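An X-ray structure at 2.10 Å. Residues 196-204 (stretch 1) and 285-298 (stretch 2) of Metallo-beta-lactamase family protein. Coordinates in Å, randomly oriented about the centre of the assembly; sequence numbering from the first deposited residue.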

# COMPACT_ATOMS: atom_id res chain seq x y z
N VAL A 196 5.84 11.49 4.79
CA VAL A 196 6.71 11.00 3.73
C VAL A 196 5.85 10.63 2.53
O VAL A 196 4.62 10.77 2.55
CB VAL A 196 7.51 9.76 4.19
CG1 VAL A 196 8.56 10.15 5.20
CG2 VAL A 196 6.58 8.70 4.76
N SER A 197 6.50 10.17 1.47
CA SER A 197 5.78 9.55 0.38
C SER A 197 5.61 8.08 0.68
O SER A 197 6.57 7.42 1.10
CB SER A 197 6.50 9.73 -0.96
OG SER A 197 5.81 9.05 -1.99
N PRO A 198 4.39 7.55 0.47
CA PRO A 198 4.27 6.10 0.46
C PRO A 198 5.13 5.52 -0.66
O PRO A 198 5.32 6.16 -1.70
CB PRO A 198 2.78 5.87 0.17
CG PRO A 198 2.26 7.17 -0.36
CD PRO A 198 3.10 8.23 0.26
N ASN A 199 5.65 4.32 -0.44
CA ASN A 199 6.45 3.61 -1.44
C ASN A 199 5.73 3.56 -2.79
O ASN A 199 4.51 3.38 -2.85
CB ASN A 199 6.76 2.19 -0.96
CG ASN A 199 8.06 1.64 -1.54
OD1 ASN A 199 9.15 2.14 -1.25
ND2 ASN A 199 7.94 0.58 -2.34
N VAL A 200 6.48 3.75 -3.86
CA VAL A 200 6.02 3.40 -5.19
C VAL A 200 7.08 2.46 -5.78
O VAL A 200 8.05 2.90 -6.40
CB VAL A 200 5.72 4.64 -6.09
CG1 VAL A 200 6.96 5.53 -6.26
CG2 VAL A 200 5.16 4.21 -7.42
N GLY A 201 6.89 1.16 -5.54
CA GLY A 201 7.90 0.18 -5.91
C GLY A 201 7.55 -0.62 -7.15
O GLY A 201 6.39 -0.93 -7.40
N LEU A 202 8.58 -0.95 -7.93
CA LEU A 202 8.44 -1.85 -9.06
C LEU A 202 8.91 -3.24 -8.62
O LEU A 202 10.10 -3.45 -8.37
CB LEU A 202 9.24 -1.35 -10.27
CG LEU A 202 8.85 -1.93 -11.64
CD1 LEU A 202 9.09 -0.90 -12.75
CD2 LEU A 202 9.57 -3.24 -11.95
N TRP A 203 7.95 -4.16 -8.52
CA TRP A 203 8.23 -5.54 -8.14
C TRP A 203 7.95 -6.45 -9.34
O TRP A 203 7.50 -5.99 -10.39
CB TRP A 203 7.38 -5.95 -6.93
CG TRP A 203 7.43 -4.96 -5.80
CD1 TRP A 203 6.53 -3.95 -5.56
CD2 TRP A 203 8.42 -4.86 -4.77
NE1 TRP A 203 6.91 -3.24 -4.44
CE2 TRP A 203 8.06 -3.78 -3.94
CE3 TRP A 203 9.58 -5.59 -4.46
CZ2 TRP A 203 8.81 -3.41 -2.82
CZ3 TRP A 203 10.33 -5.22 -3.35
CH2 TRP A 203 9.94 -4.14 -2.54
N ALA A 204 8.22 -7.75 -9.18
CA ALA A 204 8.01 -8.73 -10.25
C ALA A 204 6.55 -8.86 -10.70
O ALA A 204 6.28 -9.23 -11.85
CB ALA A 204 8.57 -10.09 -9.83
N ARG A 285 16.24 -1.05 2.64
CA ARG A 285 17.00 -1.03 1.39
C ARG A 285 16.18 -1.62 0.24
O ARG A 285 16.21 -1.09 -0.87
CB ARG A 285 18.32 -1.80 1.56
N ARG A 286 15.46 -2.70 0.53
CA ARG A 286 14.62 -3.38 -0.46
C ARG A 286 13.58 -2.44 -1.08
O ARG A 286 13.38 -2.45 -2.30
CB ARG A 286 13.92 -4.59 0.17
N PHE A 287 12.95 -1.63 -0.24
CA PHE A 287 11.97 -0.64 -0.66
C PHE A 287 12.62 0.51 -1.43
O PHE A 287 12.06 1.00 -2.42
CB PHE A 287 11.18 -0.09 0.53
CG PHE A 287 10.47 -1.16 1.32
CD1 PHE A 287 10.84 -1.44 2.63
CD2 PHE A 287 9.43 -1.90 0.74
CE1 PHE A 287 10.19 -2.43 3.36
CE2 PHE A 287 8.78 -2.90 1.46
CZ PHE A 287 9.15 -3.16 2.78
N ALA A 288 13.80 0.93 -0.98
CA ALA A 288 14.60 1.93 -1.69
C ALA A 288 14.94 1.47 -3.12
O ALA A 288 14.80 2.24 -4.07
CB ALA A 288 15.87 2.27 -0.91
N PHE A 289 15.35 0.20 -3.25
CA PHE A 289 15.62 -0.40 -4.56
C PHE A 289 14.41 -0.38 -5.50
O PHE A 289 14.52 0.04 -6.65
CB PHE A 289 16.12 -1.84 -4.40
CG PHE A 289 16.20 -2.61 -5.70
CD1 PHE A 289 17.35 -2.57 -6.49
CD2 PHE A 289 15.13 -3.39 -6.14
CE1 PHE A 289 17.43 -3.28 -7.68
CE2 PHE A 289 15.19 -4.10 -7.33
CZ PHE A 289 16.35 -4.05 -8.11
N ALA A 290 13.27 -0.86 -5.00
CA ALA A 290 12.05 -0.95 -5.81
C ALA A 290 11.50 0.42 -6.22
O ALA A 290 11.00 0.57 -7.33
CB ALA A 290 10.98 -1.76 -5.08
N GLU A 291 11.61 1.39 -5.31
CA GLU A 291 11.24 2.79 -5.59
C GLU A 291 12.13 3.40 -6.66
O GLU A 291 11.65 4.06 -7.58
CB GLU A 291 11.32 3.63 -4.31
CG GLU A 291 9.97 3.91 -3.63
CD GLU A 291 9.55 5.39 -3.65
OE1 GLU A 291 10.19 6.20 -4.37
OE2 GLU A 291 8.59 5.74 -2.95
N THR A 292 13.44 3.18 -6.52
CA THR A 292 14.43 3.67 -7.48
C THR A 292 14.19 3.07 -8.87
O THR A 292 14.27 3.78 -9.87
CB THR A 292 15.87 3.39 -7.00
OG1 THR A 292 16.05 3.93 -5.68
CG2 THR A 292 16.89 4.01 -7.94
N LEU A 293 13.88 1.78 -8.90
CA LEU A 293 13.57 1.08 -10.14
C LEU A 293 12.32 1.64 -10.82
O LEU A 293 12.29 1.82 -12.04
CB LEU A 293 13.44 -0.43 -9.90
CG LEU A 293 13.18 -1.35 -11.10
CD1 LEU A 293 14.16 -1.08 -12.24
CD2 LEU A 293 13.26 -2.80 -10.66
N ALA A 294 11.29 1.91 -10.02
CA ALA A 294 10.05 2.53 -10.50
C ALA A 294 10.28 3.89 -11.16
O ALA A 294 9.66 4.21 -12.17
CB ALA A 294 9.05 2.68 -9.35
N HIS A 295 11.16 4.69 -10.56
CA HIS A 295 11.48 6.01 -11.10
C HIS A 295 12.31 5.91 -12.38
O HIS A 295 12.10 6.68 -13.31
CB HIS A 295 12.19 6.86 -10.04
CG HIS A 295 11.26 7.41 -9.01
ND1 HIS A 295 10.66 6.63 -8.05
CD2 HIS A 295 10.82 8.68 -8.79
CE1 HIS A 295 9.90 7.38 -7.28
NE2 HIS A 295 9.98 8.63 -7.71
N LEU A 296 13.25 4.97 -12.41
CA LEU A 296 14.06 4.71 -13.60
C LEU A 296 13.21 4.27 -14.80
O LEU A 296 13.44 4.70 -15.93
CB LEU A 296 15.13 3.67 -13.31
CG LEU A 296 16.34 4.14 -12.49
CD1 LEU A 296 17.04 2.94 -11.86
CD2 LEU A 296 17.31 4.95 -13.36
N GLU A 297 12.23 3.40 -14.55
CA GLU A 297 11.38 2.89 -15.62
C GLU A 297 10.37 3.93 -16.12
O GLU A 297 9.95 3.90 -17.28
CB GLU A 297 10.70 1.58 -15.21
CG GLU A 297 11.65 0.37 -15.24
CD GLU A 297 12.25 0.11 -16.62
OE1 GLU A 297 11.54 -0.43 -17.49
OE2 GLU A 297 13.43 0.46 -16.84
N TYR A 298 10.00 4.85 -15.23
CA TYR A 298 9.20 6.01 -15.60
C TYR A 298 9.99 6.91 -16.55
O TYR A 298 9.47 7.37 -17.57
CB TYR A 298 8.79 6.78 -14.34
CG TYR A 298 7.90 7.97 -14.59
CD1 TYR A 298 6.51 7.85 -14.59
CD2 TYR A 298 8.45 9.24 -14.81
CE1 TYR A 298 5.70 8.94 -14.81
CE2 TYR A 298 7.63 10.34 -15.04
CZ TYR A 298 6.26 10.19 -15.03
OH TYR A 298 5.46 11.27 -15.25
O HOH W 1 9.21 6.50 -0.29

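An extended segment can pack against a helix by using main-chain polar groups that the helix itself leaves accessible, and this contact is a compact example. Residues 196-204 form no regular helix or strand, whereas 286-298 are helical. The two backbones come very close, with Gly-201 CA 4.3 Å from Glu-291 CA. At this point Leu-202 N donates a nearly straight hydrogen bond to Ala-290 O (2.9 Å, 167°), a carbonyl that also accepts the helical bond from Ala-294 N. Gly-201 CA adds a CA-H...O contact to the same oxygen at 3.4 Å, and Glu-291 CA reciprocates toward Val-200 O at 3.3 Å. The absence of a side chain at Gly-201 matters: an ideal CB would lie 3.0 Å from Ala-290 CB and would clash with Trp-203 NE1.

Side chains extend the fit. Glu-291 OE2 accepts a hydrogen bond from Val-200 N (3.0 Å) and another from a water, which also donates to Ser-197 O, so one carboxylate oxygen ties down two points of the loop. Trp-203 has its CA-to-CB bond directed away, yet its indole returns to the helix, placing Ala-290 CB over one face, 3.6 Å from the six-membered ring centroid. Phe-287 CD2 meets the edge, 3.9 Å from Trp-203 CZ2. Leu-202 points toward the helix, its CD2 packing 3.9 Å from Leu-293 CD2.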